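Local coordinates for cytochrome c-552 (Thiobacillus ferrooxidans, PDB 1H1O), which carries electrons in the periplasm as a high-potential, diheme c-type cytochrome of the c4 family, at residues A[17-22]-A[26-31]; A[48-53]-A[62-67]; A[55-60]-A[148-153]; A[105-110]-A[177-182]. All blocks are in the same frame, centred on the assembly; numbering follows the deposited sequence.

In the fold
Interactions 1 and 2 lie in the N-terminal cytochrome c domain and bring the two axial ligands to one heme from helix 17-20 and from the 62-67 segment; their centres are about 17 Å apart and they meet across the iron. Interaction 3, centred about 13 Å from interaction 2 and sharing helix 58-63 with it, joins this domain to helix 141-153 of the C-terminal one. Interaction 4 packs helix 100-109 on helix 170-182 within the second domain, its centre about 28 Å from that of interaction 2. Interactions 1 and 2 follow in series along the chain, whereas 2 and 3, and 3 and 4, alternate their segments. Interaction 3 is thus one of the places where the two heme domains are joined.

Interaction 1: residues A[17-22]-A[26-31]; sequences MVCHGM and DTLYPI. With HEM (protoporphyrin IX containing Fe), chain D.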
# COMPACT_ATOMS: atom_id res chain seq x y z
N MET A 17 4.89 12.85 8.90
CA MET A 17 3.57 12.95 9.48
C MET A 17 2.71 14.09 8.99
O MET A 17 1.50 14.06 9.18
CB MET A 17 3.70 12.93 11.00
CG MET A 17 4.36 11.63 11.47
SD MET A 17 4.42 11.34 13.24
CE MET A 17 3.04 10.20 13.47
N VAL A 18 3.31 15.09 8.36
CA VAL A 18 2.48 16.16 7.83
C VAL A 18 1.49 15.48 6.89
O VAL A 18 0.29 15.72 6.93
CB VAL A 18 3.28 17.19 7.03
CG1 VAL A 18 2.34 18.18 6.38
CG2 VAL A 18 4.26 17.91 7.94
N CYS A 19 2.02 14.60 6.05
CA CYS A 19 1.17 13.89 5.09
C CYS A 19 0.64 12.55 5.54
O CYS A 19 -0.55 12.27 5.35
CB CYS A 19 1.92 13.70 3.79
SG CYS A 19 2.44 15.26 3.17
N HIS A 20 1.51 11.73 6.12
CA HIS A 20 1.12 10.39 6.56
C HIS A 20 0.32 10.38 7.84
O HIS A 20 0.00 9.33 8.39
CB HIS A 20 2.35 9.50 6.71
CG HIS A 20 2.99 9.17 5.40
ND1 HIS A 20 2.46 8.25 4.52
CD2 HIS A 20 4.08 9.69 4.79
CE1 HIS A 20 3.19 8.22 3.42
NE2 HIS A 20 4.18 9.09 3.56
N GLY A 21 -0.03 11.57 8.30
CA GLY A 21 -0.83 11.65 9.49
C GLY A 21 -0.06 11.24 10.72
O GLY A 21 1.13 10.95 10.68
N MET A 22 -0.80 11.20 11.82
CA MET A 22 -0.23 10.89 13.11
C MET A 22 -1.24 10.05 13.89
O MET A 22 -2.41 9.98 13.53
CB MET A 22 0.05 12.22 13.79
CG MET A 22 0.39 12.21 15.24
SD MET A 22 0.34 13.94 15.72
CE MET A 22 -1.46 14.20 15.77
N ASP A 26 -5.46 10.74 10.34
CA ASP A 26 -5.23 9.89 9.18
C ASP A 26 -4.20 10.58 8.27
O ASP A 26 -3.61 11.60 8.66
CB ASP A 26 -6.56 9.69 8.44
CG ASP A 26 -6.55 8.47 7.52
OD1 ASP A 26 -5.54 7.74 7.50
OD2 ASP A 26 -7.57 8.24 6.83
N THR A 27 -3.98 10.04 7.08
CA THR A 27 -3.03 10.65 6.14
C THR A 27 -3.75 11.85 5.53
O THR A 27 -4.97 11.90 5.57
CB THR A 27 -2.67 9.69 5.01
OG1 THR A 27 -3.82 9.52 4.18
CG2 THR A 27 -2.24 8.35 5.57
N LEU A 28 -3.01 12.78 4.94
CA LEU A 28 -3.62 13.98 4.35
C LEU A 28 -4.66 13.74 3.29
O LEU A 28 -5.62 14.49 3.20
CB LEU A 28 -2.55 14.91 3.77
CG LEU A 28 -1.90 15.93 4.70
CD1 LEU A 28 -1.17 16.95 3.86
CD2 LEU A 28 -2.97 16.61 5.55
N TYR A 29 -4.47 12.70 2.47
CA TYR A 29 -5.41 12.37 1.41
C TYR A 29 -5.48 10.86 1.15
O TYR A 29 -4.56 10.12 1.47
CB TYR A 29 -5.03 13.05 0.09
CG TYR A 29 -4.36 14.41 0.19
CD1 TYR A 29 -2.99 14.51 0.39
CD2 TYR A 29 -5.08 15.58 0.01
CE1 TYR A 29 -2.35 15.74 0.38
CE2 TYR A 29 -4.45 16.83 0.00
CZ TYR A 29 -3.08 16.90 0.19
OH TYR A 29 -2.44 18.12 0.16
N PRO A 30 -6.58 10.39 0.55
CA PRO A 30 -6.72 8.95 0.26
C PRO A 30 -5.49 8.35 -0.45
O PRO A 30 -5.15 7.18 -0.24
CB PRO A 30 -7.96 8.91 -0.61
CG PRO A 30 -8.79 10.03 -0.03
CD PRO A 30 -7.79 11.13 0.16
N ILE A 31 -4.81 9.16 -1.27
CA ILE A 31 -3.63 8.68 -2.00
C ILE A 31 -2.36 8.61 -1.17
O ILE A 31 -1.33 8.17 -1.66
CB ILE A 31 -3.33 9.56 -3.20
CG1 ILE A 31 -3.33 11.03 -2.76
CG2 ILE A 31 -4.30 9.26 -4.31
CD1 ILE A 31 -2.79 11.99 -3.79
CHA HEM D . 4.11 6.81 0.12
CHB HEM D . 7.49 6.97 3.53
CHC HEM D . 6.99 11.76 3.75
CHD HEM D . 3.57 11.60 0.46
C1A HEM D . 5.09 6.41 1.04
C2A HEM D . 5.55 5.05 1.24
C3A HEM D . 6.50 5.10 2.21
C4A HEM D . 6.61 6.49 2.59
CMA HEM D . 7.32 3.98 2.81
CAA HEM D . 5.05 3.84 0.49
CBA HEM D . 3.93 3.10 1.24
CGA HEM D . 3.40 1.97 0.57
O1A HEM D . 2.35 1.45 1.10
O2A HEM D . 3.88 1.49 -0.48
C1B HEM D . 7.64 8.29 3.88
C2B HEM D . 8.61 8.74 4.85
C3B HEM D . 8.49 10.10 4.90
C4B HEM D . 7.43 10.46 3.98
CMB HEM D . 9.54 7.81 5.60
CAB HEM D . 9.28 11.10 5.71
CBB HEM D . 10.81 11.12 5.40
C1C HEM D . 6.01 12.14 2.89
C2C HEM D . 5.59 13.50 2.67
C3C HEM D . 4.62 13.43 1.72
C4C HEM D . 4.45 12.07 1.39
CMC HEM D . 6.18 14.68 3.40
CAC HEM D . 3.81 14.57 1.06
CBC HEM D . 4.70 15.65 0.39
C1D HEM D . 3.40 10.28 0.07
C2D HEM D . 2.47 9.86 -0.96
C3D HEM D . 2.65 8.53 -1.06
C4D HEM D . 3.66 8.13 -0.08
CMD HEM D . 1.56 10.79 -1.71
CAD HEM D . 2.00 7.56 -2.00
CBD HEM D . 2.78 7.82 -3.40
CGD HEM D . 2.77 6.78 -4.33
O1D HEM D . 1.67 6.37 -4.76
O2D HEM D . 3.84 6.28 -4.79
NA HEM D . 5.74 7.27 1.86
NB HEM D . 6.92 9.35 3.35
NC HEM D . 5.29 11.27 2.09
ND HEM D . 4.11 9.22 0.59
FE HEM D . 5.48 9.28 1.99
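The imidazole of His20 stands on the heme with its edge, HEM CHA and HEM NB lying near the ring plane. His20 NE2 binds HEM FE at 2.0 Å. The other ring nitrogen, ND1, is hydrogen-bonded to the carbonyl of Pro33, which would hold the ring's rotation about the Fe-N bond. The bond from CA to CB points away from the 26-31 segment, and CG anti to the carbonyl carbon (chi1 -69°) brings NE2 to the iron. Cys19 and His20 belong to the CXXCH heme-attachment motif of c-type cytochromes, which starts at Cys16 and runs into the short, weakly bonded helix 17-20. The loop 26-31 packs against the back of that motif. Leu28 N donates to Cys19 O; the modelled 2.5 Å is shorter than such a bond should be, and the exact length is doubtful. The Leu28 side chain lies alongside the helix, with CD1 4.0 Å from Cys19 SG. Thr27 sets CG2 3.7 Å from His20 O, while its hydroxyl is hydrogen-bonded to Arg140 and to the carbonyl of Val32. Gly21, with positive phi, turns the chain out of the helix and brings its CA to 2.9 Å from Asp26 O in a CA-H...O contact.

Interaction 2: residues A[48-53]-A[62-67]; sequences KAYKDH and IYMWPV. With HEM (protoporphyrin IX containing Fe), chain D.
The methionine side of the N-terminal heme is built where the end of helix 40-51 meets the junction of helices 58-63 and 65-69. Met64 SD binds the iron at 2.2 Å, across from His20. Bends at chi2 and chi3 (-62° and -50°) fold its chain over the porphyrin, while CB sits over the centre of one face of the Tyr50 ring, 3.5 Å from the centroid, in a CH-pi contact. SD lies obliquely to the same ring at 5.0 Å from its centroid, a Met-aromatic contact. At the far end of Tyr50, OH donates to the heme propionate atom O2D at 2.6 Å, although the position of this hydroxyl is less certain. Farther out, the His53 ring stacks face to face on the six-membered ring of Trp65, centroids 3.7 Å apart and planes at 8°. The indole NE1 is hydrogen-bonded to the carbonyl of Arg55. Paired with His20, Met64 gives the His-Met iron ligation typical of class I cytochromes c.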
# COMPACT_ATOMS: atom_id res chain seq x y z
N LYS A 48 13.80 3.30 -0.46
CA LYS A 48 14.99 3.21 -1.30
C LYS A 48 14.59 3.34 -2.77
O LYS A 48 15.32 3.92 -3.56
CB LYS A 48 15.72 1.87 -1.07
CG LYS A 48 16.44 1.77 0.27
CD LYS A 48 17.35 0.54 0.30
CE LYS A 48 18.25 0.51 1.53
NZ LYS A 48 19.06 -0.75 1.59
N ALA A 49 13.43 2.80 -3.11
CA ALA A 49 12.94 2.86 -4.48
C ALA A 49 12.65 4.31 -4.86
O ALA A 49 12.94 4.75 -5.98
CB ALA A 49 11.66 2.02 -4.63
N TYR A 50 12.06 5.05 -3.93
CA TYR A 50 11.76 6.45 -4.17
C TYR A 50 13.07 7.21 -4.31
O TYR A 50 13.22 8.05 -5.20
CB TYR A 50 10.97 7.04 -3.00
CG TYR A 50 9.53 6.59 -2.98
CD1 TYR A 50 8.77 6.59 -4.15
CD2 TYR A 50 8.91 6.21 -1.79
CE1 TYR A 50 7.44 6.24 -4.13
CE2 TYR A 50 7.56 5.85 -1.77
CZ TYR A 50 6.84 5.87 -2.95
OH TYR A 50 5.51 5.54 -2.96
N LYS A 51 14.01 6.89 -3.43
CA LYS A 51 15.30 7.55 -3.45
C LYS A 51 16.00 7.34 -4.78
O LYS A 51 16.44 8.31 -5.39
CB LYS A 51 16.16 7.03 -2.29
CG LYS A 51 17.46 7.78 -2.09
CD LYS A 51 18.10 7.38 -0.77
CE LYS A 51 19.50 7.94 -0.67
NZ LYS A 51 19.48 9.41 -0.90
N ASP A 52 16.09 6.09 -5.25
CA ASP A 52 16.75 5.85 -6.52
C ASP A 52 15.79 5.93 -7.70
O ASP A 52 16.10 5.50 -8.81
CB ASP A 52 17.48 4.49 -6.53
CG ASP A 52 16.52 3.30 -6.44
OD1 ASP A 52 15.34 3.42 -6.85
OD2 ASP A 52 16.97 2.22 -5.98
N HIS A 53 14.61 6.50 -7.43
CA HIS A 53 13.58 6.68 -8.45
C HIS A 53 13.10 5.41 -9.13
O HIS A 53 12.42 5.49 -10.15
CB HIS A 53 14.05 7.66 -9.52
CG HIS A 53 14.35 9.03 -9.01
ND1 HIS A 53 14.67 10.08 -9.84
CD2 HIS A 53 14.39 9.52 -7.75
CE1 HIS A 53 14.89 11.16 -9.12
NE2 HIS A 53 14.73 10.85 -7.85
N ILE A 62 6.05 12.87 -7.44
CA ILE A 62 5.64 14.15 -6.88
C ILE A 62 5.77 14.32 -5.38
O ILE A 62 6.32 15.31 -4.92
CB ILE A 62 4.17 14.46 -7.26
CG1 ILE A 62 4.01 14.43 -8.78
CG2 ILE A 62 3.77 15.82 -6.71
CD1 ILE A 62 2.58 14.57 -9.22
N TYR A 63 5.27 13.35 -4.61
CA TYR A 63 5.30 13.47 -3.16
C TYR A 63 6.34 12.68 -2.38
O TYR A 63 6.44 12.85 -1.16
CB TYR A 63 3.93 13.14 -2.58
CG TYR A 63 2.81 13.95 -3.16
CD1 TYR A 63 2.00 13.43 -4.16
CD2 TYR A 63 2.56 15.25 -2.71
CE1 TYR A 63 0.97 14.18 -4.71
CE2 TYR A 63 1.53 16.01 -3.25
CZ TYR A 63 0.74 15.47 -4.25
OH TYR A 63 -0.29 16.20 -4.80
N MET A 64 7.11 11.83 -3.04
CA MET A 64 8.11 11.07 -2.30
C MET A 64 9.54 11.19 -2.79
O MET A 64 10.47 11.04 -2.00
CB MET A 64 7.73 9.59 -2.26
CG MET A 64 6.61 9.28 -1.29
SD MET A 64 7.03 9.69 0.42
CE MET A 64 8.61 8.89 0.62
N TRP A 65 9.74 11.46 -4.08
CA TRP A 65 11.11 11.58 -4.56
C TRP A 65 11.80 12.69 -3.80
O TRP A 65 12.95 12.55 -3.38
CB TRP A 65 11.16 11.89 -6.05
CG TRP A 65 10.87 10.71 -6.90
CD1 TRP A 65 10.36 9.51 -6.49
CD2 TRP A 65 11.02 10.63 -8.31
NE1 TRP A 65 10.17 8.69 -7.57
CE2 TRP A 65 10.57 9.35 -8.71
CE3 TRP A 65 11.50 11.52 -9.30
CZ2 TRP A 65 10.58 8.93 -10.04
CZ3 TRP A 65 11.50 11.10 -10.62
CH2 TRP A 65 11.04 9.82 -10.98
N PRO A 66 11.11 13.82 -3.60
CA PRO A 66 11.71 14.93 -2.88
C PRO A 66 12.19 14.55 -1.49
O PRO A 66 13.38 14.60 -1.19
CB PRO A 66 10.59 15.97 -2.85
CG PRO A 66 9.92 15.73 -4.18
CD PRO A 66 9.83 14.22 -4.22
N VAL A 67 11.26 14.13 -0.64
CA VAL A 67 11.63 13.76 0.71
C VAL A 67 12.60 12.58 0.78
O VAL A 67 13.45 12.53 1.67
CB VAL A 67 10.39 13.46 1.57
CG1 VAL A 67 9.95 12.01 1.37
CG2 VAL A 67 10.68 13.77 3.04
CHA HEM D . 4.11 6.81 0.12
CHB HEM D . 7.49 6.97 3.53
CHC HEM D . 6.99 11.76 3.75
CHD HEM D . 3.57 11.60 0.46
C1A HEM D . 5.09 6.41 1.04
C2A HEM D . 5.55 5.05 1.24
C3A HEM D . 6.50 5.10 2.21
C4A HEM D . 6.61 6.49 2.59
CMA HEM D . 7.32 3.98 2.81
CAA HEM D . 5.05 3.84 0.49
CBA HEM D . 3.93 3.10 1.24
CGA HEM D . 3.40 1.97 0.57
O1A HEM D . 2.35 1.45 1.10
O2A HEM D . 3.88 1.49 -0.48
C1B HEM D . 7.64 8.29 3.88
C2B HEM D . 8.61 8.74 4.85
C3B HEM D . 8.49 10.10 4.90
C4B HEM D . 7.43 10.46 3.98
CMB HEM D . 9.54 7.81 5.60
CAB HEM D . 9.28 11.10 5.71
CBB HEM D . 10.81 11.12 5.40
C1C HEM D . 6.01 12.14 2.89
C2C HEM D . 5.59 13.50 2.67
C3C HEM D . 4.62 13.43 1.72
C4C HEM D . 4.45 12.07 1.39
CMC HEM D . 6.18 14.68 3.40
CAC HEM D . 3.81 14.57 1.06
CBC HEM D . 4.70 15.65 0.39
C1D HEM D . 3.40 10.28 0.07
C2D HEM D . 2.47 9.86 -0.96
C3D HEM D . 2.65 8.53 -1.06
C4D HEM D . 3.66 8.13 -0.08
CMD HEM D . 1.56 10.79 -1.71
CAD HEM D . 2.00 7.56 -2.00
CBD HEM D . 2.78 7.82 -3.40
CGD HEM D . 2.77 6.78 -4.33
O1D HEM D . 1.67 6.37 -4.76
O2D HEM D . 3.84 6.28 -4.79
NA HEM D . 5.74 7.27 1.86
NB HEM D . 6.92 9.35 3.35
NC HEM D . 5.29 11.27 2.09
ND HEM D . 4.11 9.22 0.59
FE HEM D . 5.48 9.28 1.99

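Interaction 3: residues A[55-60]-A[148-153]; sequences RADQNG and LTYFHN. With ZN (zinc ion), chain H; HEM (protoporphyrin IX containing Fe), chain D.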
# COMPACT_ATOMS: atom_id res chain seq x y z
N ARG A 55 10.85 3.47 -8.06
CA ARG A 55 9.39 3.50 -8.03
C ARG A 55 9.07 4.87 -8.61
O ARG A 55 9.27 5.89 -7.95
CB ARG A 55 8.78 3.42 -6.62
CG ARG A 55 7.30 3.03 -6.76
CD ARG A 55 6.33 3.66 -5.78
NE ARG A 55 6.24 2.93 -4.53
CZ ARG A 55 5.14 2.82 -3.79
NH1 ARG A 55 4.00 3.39 -4.17
NH2 ARG A 55 5.19 2.13 -2.66
N ALA A 56 8.59 4.88 -9.83
CA ALA A 56 8.32 6.13 -10.51
C ALA A 56 6.87 6.42 -10.83
O ALA A 56 6.59 7.15 -11.77
CB ALA A 56 9.16 6.19 -11.80
N ASP A 57 5.93 5.84 -10.09
CA ASP A 57 4.54 6.16 -10.39
C ASP A 57 4.36 7.65 -10.04
O ASP A 57 5.06 8.18 -9.18
CB ASP A 57 3.59 5.29 -9.57
CG ASP A 57 3.94 5.26 -8.10
OD1 ASP A 57 3.73 6.27 -7.40
OD2 ASP A 57 4.45 4.21 -7.65
N GLN A 58 3.42 8.30 -10.71
CA GLN A 58 3.16 9.72 -10.52
C GLN A 58 3.20 10.28 -9.10
O GLN A 58 4.00 11.16 -8.82
CB GLN A 58 1.81 10.08 -11.13
CG GLN A 58 1.65 11.55 -11.36
CD GLN A 58 0.26 11.88 -11.83
OE1 GLN A 58 -0.64 12.09 -11.02
NE2 GLN A 58 0.07 11.91 -13.14
N ASN A 59 2.34 9.80 -8.20
CA ASN A 59 2.33 10.31 -6.84
C ASN A 59 3.65 10.11 -6.14
O ASN A 59 4.05 10.93 -5.28
CB ASN A 59 1.20 9.67 -6.01
CG ASN A 59 -0.17 10.13 -6.46
OD1 ASN A 59 -0.30 11.07 -7.24
ND2 ASN A 59 -1.21 9.47 -5.96
N GLY A 60 4.35 9.04 -6.51
CA GLY A 60 5.64 8.76 -5.90
C GLY A 60 6.67 9.79 -6.31
O GLY A 60 7.46 10.27 -5.50
N LEU A 148 -3.24 -0.20 -7.51
CA LEU A 148 -3.62 -1.24 -8.44
C LEU A 148 -3.66 -0.62 -9.84
O LEU A 148 -3.31 -1.26 -10.83
CB LEU A 148 -4.98 -1.82 -8.05
CG LEU A 148 -4.86 -2.71 -6.81
CD1 LEU A 148 -6.24 -3.23 -6.41
CD2 LEU A 148 -3.89 -3.87 -7.12
N THR A 149 -4.05 0.64 -9.92
CA THR A 149 -4.09 1.34 -11.19
C THR A 149 -2.67 1.48 -11.74
O THR A 149 -2.41 1.22 -12.92
CB THR A 149 -4.72 2.72 -11.02
OG1 THR A 149 -6.03 2.56 -10.47
CG2 THR A 149 -4.82 3.45 -12.36
N TYR A 150 -1.74 1.87 -10.86
CA TYR A 150 -0.34 2.04 -11.24
C TYR A 150 0.29 0.71 -11.68
O TYR A 150 1.11 0.67 -12.59
CB TYR A 150 0.46 2.61 -10.06
CG TYR A 150 0.26 4.08 -9.75
CD1 TYR A 150 0.40 4.54 -8.44
CD2 TYR A 150 0.02 5.02 -10.75
CE1 TYR A 150 0.30 5.88 -8.13
CE2 TYR A 150 -0.09 6.39 -10.45
CZ TYR A 150 0.05 6.81 -9.13
OH TYR A 150 -0.04 8.14 -8.76
N PHE A 151 -0.09 -0.36 -11.00
CA PHE A 151 0.42 -1.69 -11.32
C PHE A 151 -0.18 -2.18 -12.64
O PHE A 151 0.51 -2.77 -13.47
CB PHE A 151 0.06 -2.69 -10.22
CG PHE A 151 0.89 -2.55 -8.98
CD1 PHE A 151 2.27 -2.53 -9.06
CD2 PHE A 151 0.29 -2.52 -7.73
CE1 PHE A 151 3.06 -2.49 -7.90
CE2 PHE A 151 1.08 -2.49 -6.56
CZ PHE A 151 2.45 -2.48 -6.66
N HIS A 152 -1.47 -1.93 -12.80
CA HIS A 152 -2.19 -2.32 -14.00
C HIS A 152 -1.65 -1.49 -15.15
O HIS A 152 -1.48 -1.97 -16.26
CB HIS A 152 -3.67 -2.06 -13.81
CG HIS A 152 -4.51 -2.54 -14.95
ND1 HIS A 152 -4.76 -3.88 -15.18
CD2 HIS A 152 -5.12 -1.87 -15.94
CE1 HIS A 152 -5.50 -4.00 -16.27
NE2 HIS A 152 -5.73 -2.80 -16.75
N ASN A 153 -1.36 -0.23 -14.86
CA ASN A 153 -0.80 0.71 -15.83
C ASN A 153 0.62 0.38 -16.21
O ASN A 153 1.04 0.59 -17.34
CB ASN A 153 -0.78 2.13 -15.26
CG ASN A 153 -2.07 2.86 -15.47
OD1 ASN A 153 -2.27 3.95 -14.94
ND2 ASN A 153 -2.96 2.26 -16.27
ZN ZN H . -6.40 -2.17 -18.85
CHA HEM D . 4.11 6.81 0.12
CHB HEM D . 7.49 6.97 3.53
CHC HEM D . 6.99 11.76 3.75
CHD HEM D . 3.57 11.60 0.46
C1A HEM D . 5.09 6.41 1.04
C2A HEM D . 5.55 5.05 1.24
C3A HEM D . 6.50 5.10 2.21
C4A HEM D . 6.61 6.49 2.59
CMA HEM D . 7.32 3.98 2.81
CAA HEM D . 5.05 3.84 0.49
CBA HEM D . 3.93 3.10 1.24
CGA HEM D . 3.40 1.97 0.57
O1A HEM D . 2.35 1.45 1.10
O2A HEM D . 3.88 1.49 -0.48
C1B HEM D . 7.64 8.29 3.88
C2B HEM D . 8.61 8.74 4.85
C3B HEM D . 8.49 10.10 4.90
C4B HEM D . 7.43 10.46 3.98
CMB HEM D . 9.54 7.81 5.60
CAB HEM D . 9.28 11.10 5.71
CBB HEM D . 10.81 11.12 5.40
C1C HEM D . 6.01 12.14 2.89
C2C HEM D . 5.59 13.50 2.67
C3C HEM D . 4.62 13.43 1.72
C4C HEM D . 4.45 12.07 1.39
CMC HEM D . 6.18 14.68 3.40
CAC HEM D . 3.81 14.57 1.06
CBC HEM D . 4.70 15.65 0.39
C1D HEM D . 3.40 10.28 0.07
C2D HEM D . 2.47 9.86 -0.96
C3D HEM D . 2.65 8.53 -1.06
C4D HEM D . 3.66 8.13 -0.08
CMD HEM D . 1.56 10.79 -1.71
CAD HEM D . 2.00 7.56 -2.00
CBD HEM D . 2.78 7.82 -3.40
CGD HEM D . 2.77 6.78 -4.33
O1D HEM D . 1.67 6.37 -4.76
O2D HEM D . 3.84 6.28 -4.79
NA HEM D . 5.74 7.27 1.86
NB HEM D . 6.92 9.35 3.35
NC HEM D . 5.29 11.27 2.09
ND HEM D . 4.11 9.22 0.59
FE HEM D . 5.48 9.28 1.99
O HOH W 1 -1.49 9.54 -10.26
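Tyr150 reaches from helix 141-153 into the 55-60 segment, its CB 4.1 Å from Asp57 CB. Beyond it the ring lies under Asp57, whose CB sits over the centre of one face, 3.4 Å from the centroid; the carboxylate is stacked on the ring with planes 15° apart. CE1 comes within 3.7 Å of the heme propionate atom O1D, which lies near the ring plane at its edge. At the tip, OH accepts from Asn59 N at 3.0 Å with an N-H...O angle of 159°, and a water bridges OH to Gln58 OE1, its bond to the amide oxygen weak. This buried contact joins the two cytochrome c domains beside the propionates of the N-terminal heme. Asp57 is the N-cap of helix 58-63: its OD1 accepts from Gly60 N, met nearly along the C-O axis, and lies 2.6 Å from HEM O2D. Arg55 donates from NH2 to O2A of the other heme propionate at 2.6 Å, in the plane of its guanidinium.

Interaction 4: residues A[105-110]-A[177-182]; sequences AIFNQG and AAYLSS
Tyr179 and Leu180, neighbours on helix 170-182, together receive Phe107 from helix 100-109. Tyr179 comes first. With CG anti to the backbone N (chi1 173°), its side chain reaches across to the other helix. The two rings meet obliquely, planes at 46° and centroids 5.9 Å apart; the nearest approach is between CE1 of the tyrosine and CB of the phenylalanine, at 3.8 Å. Leu180 follows and meets the ring itself: CD1 lies over one face, 4.0 Å from the centroid, in a CH-pi contact, and comes closest at Phe107 CD1, 3.6 Å away. Farther along, Ser182 N and OG both donate to Tyr179 O. The two helix segments cross at 81° with their axes 9.9 Å apart. Phe107 also touches Cys119 and His123, residues predicted to attach and ligate the second heme, and Leu180 packs on Leu136 and Ile144. Such a near-perpendicular pairing of the first and last helices of a cytochrome c domain, beside the heme-attachment site, is a hallmark of the cytochrome c fold, seen here in the C-terminal domain.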
# COMPACT_ATOMS: atom_id res chain seq x y z
N ALA A 105 -13.81 -12.11 -1.42
CA ALA A 105 -13.75 -13.31 -2.24
C ALA A 105 -12.54 -13.22 -3.16
O ALA A 105 -11.81 -14.19 -3.34
CB ALA A 105 -15.03 -13.45 -3.05
N ILE A 106 -12.32 -12.04 -3.72
CA ILE A 106 -11.20 -11.82 -4.61
C ILE A 106 -9.89 -11.99 -3.88
O ILE A 106 -8.99 -12.70 -4.31
CB ILE A 106 -11.23 -10.41 -5.22
CG1 ILE A 106 -12.40 -10.30 -6.21
CG2 ILE A 106 -9.91 -10.10 -5.91
CD1 ILE A 106 -12.75 -8.85 -6.62
N PHE A 107 -9.77 -11.32 -2.74
CA PHE A 107 -8.53 -11.39 -1.99
C PHE A 107 -8.16 -12.80 -1.58
O PHE A 107 -6.99 -13.22 -1.75
CB PHE A 107 -8.62 -10.52 -0.72
CG PHE A 107 -7.34 -10.43 0.03
CD1 PHE A 107 -6.38 -9.52 -0.35
CD2 PHE A 107 -7.06 -11.31 1.06
CE1 PHE A 107 -5.14 -9.48 0.29
CE2 PHE A 107 -5.84 -11.30 1.72
CZ PHE A 107 -4.87 -10.38 1.33
N ASN A 108 -9.13 -13.53 -1.05
CA ASN A 108 -8.89 -14.89 -0.56
C ASN A 108 -8.97 -15.98 -1.61
O ASN A 108 -8.20 -16.95 -1.56
CB ASN A 108 -9.88 -15.25 0.56
CG ASN A 108 -9.78 -14.32 1.75
OD1 ASN A 108 -8.70 -13.88 2.13
ND2 ASN A 108 -10.91 -14.02 2.36
N GLN A 109 -9.89 -15.85 -2.56
CA GLN A 109 -10.08 -16.88 -3.57
C GLN A 109 -9.60 -16.52 -4.97
O GLN A 109 -9.37 -17.40 -5.79
CB GLN A 109 -11.55 -17.27 -3.63
CG GLN A 109 -12.15 -17.62 -2.27
CD GLN A 109 -13.55 -18.18 -2.37
OE1 GLN A 109 -13.75 -19.34 -2.79
NE2 GLN A 109 -14.55 -17.37 -2.00
N GLY A 110 -9.45 -15.23 -5.23
CA GLY A 110 -9.04 -14.81 -6.55
C GLY A 110 -10.21 -15.12 -7.46
O GLY A 110 -11.29 -15.44 -6.98
N ALA A 177 -10.19 -3.13 -2.68
CA ALA A 177 -9.85 -1.96 -1.87
C ALA A 177 -10.84 -1.81 -0.71
O ALA A 177 -10.44 -1.61 0.44
CB ALA A 177 -9.84 -0.69 -2.73
N ALA A 178 -12.13 -1.88 -1.03
CA ALA A 178 -13.16 -1.75 -0.00
C ALA A 178 -12.84 -2.77 1.08
O ALA A 178 -12.67 -2.42 2.25
CB ALA A 178 -14.53 -2.01 -0.59
N TYR A 179 -12.72 -4.03 0.69
CA TYR A 179 -12.42 -5.07 1.65
C TYR A 179 -11.17 -4.78 2.50
O TYR A 179 -11.23 -4.70 3.72
CB TYR A 179 -12.28 -6.43 0.94
CG TYR A 179 -11.79 -7.54 1.86
CD1 TYR A 179 -10.54 -8.12 1.68
CD2 TYR A 179 -12.57 -7.96 2.93
CE1 TYR A 179 -10.06 -9.09 2.55
CE2 TYR A 179 -12.10 -8.94 3.82
CZ TYR A 179 -10.85 -9.50 3.62
OH TYR A 179 -10.39 -10.45 4.50
N LEU A 180 -10.03 -4.63 1.85
CA LEU A 180 -8.77 -4.38 2.54
C LEU A 180 -8.78 -3.17 3.48
O LEU A 180 -8.25 -3.24 4.59
CB LEU A 180 -7.64 -4.22 1.52
CG LEU A 180 -6.75 -5.43 1.14
CD1 LEU A 180 -7.29 -6.74 1.71
CD2 LEU A 180 -6.66 -5.50 -0.38
N SER A 181 -9.37 -2.07 3.04
CA SER A 181 -9.40 -0.86 3.86
C SER A 181 -10.35 -0.98 5.04
O SER A 181 -10.34 -0.14 5.94
CB SER A 181 -9.78 0.35 3.01
OG SER A 181 -11.11 0.26 2.56
N SER A 182 -11.16 -2.02 5.05
CA SER A 182 -12.11 -2.20 6.13
C SER A 182 -11.51 -3.04 7.24
O SER A 182 -12.09 -3.14 8.31
CB SER A 182 -13.39 -2.86 5.63
OG SER A 182 -13.15 -4.22 5.27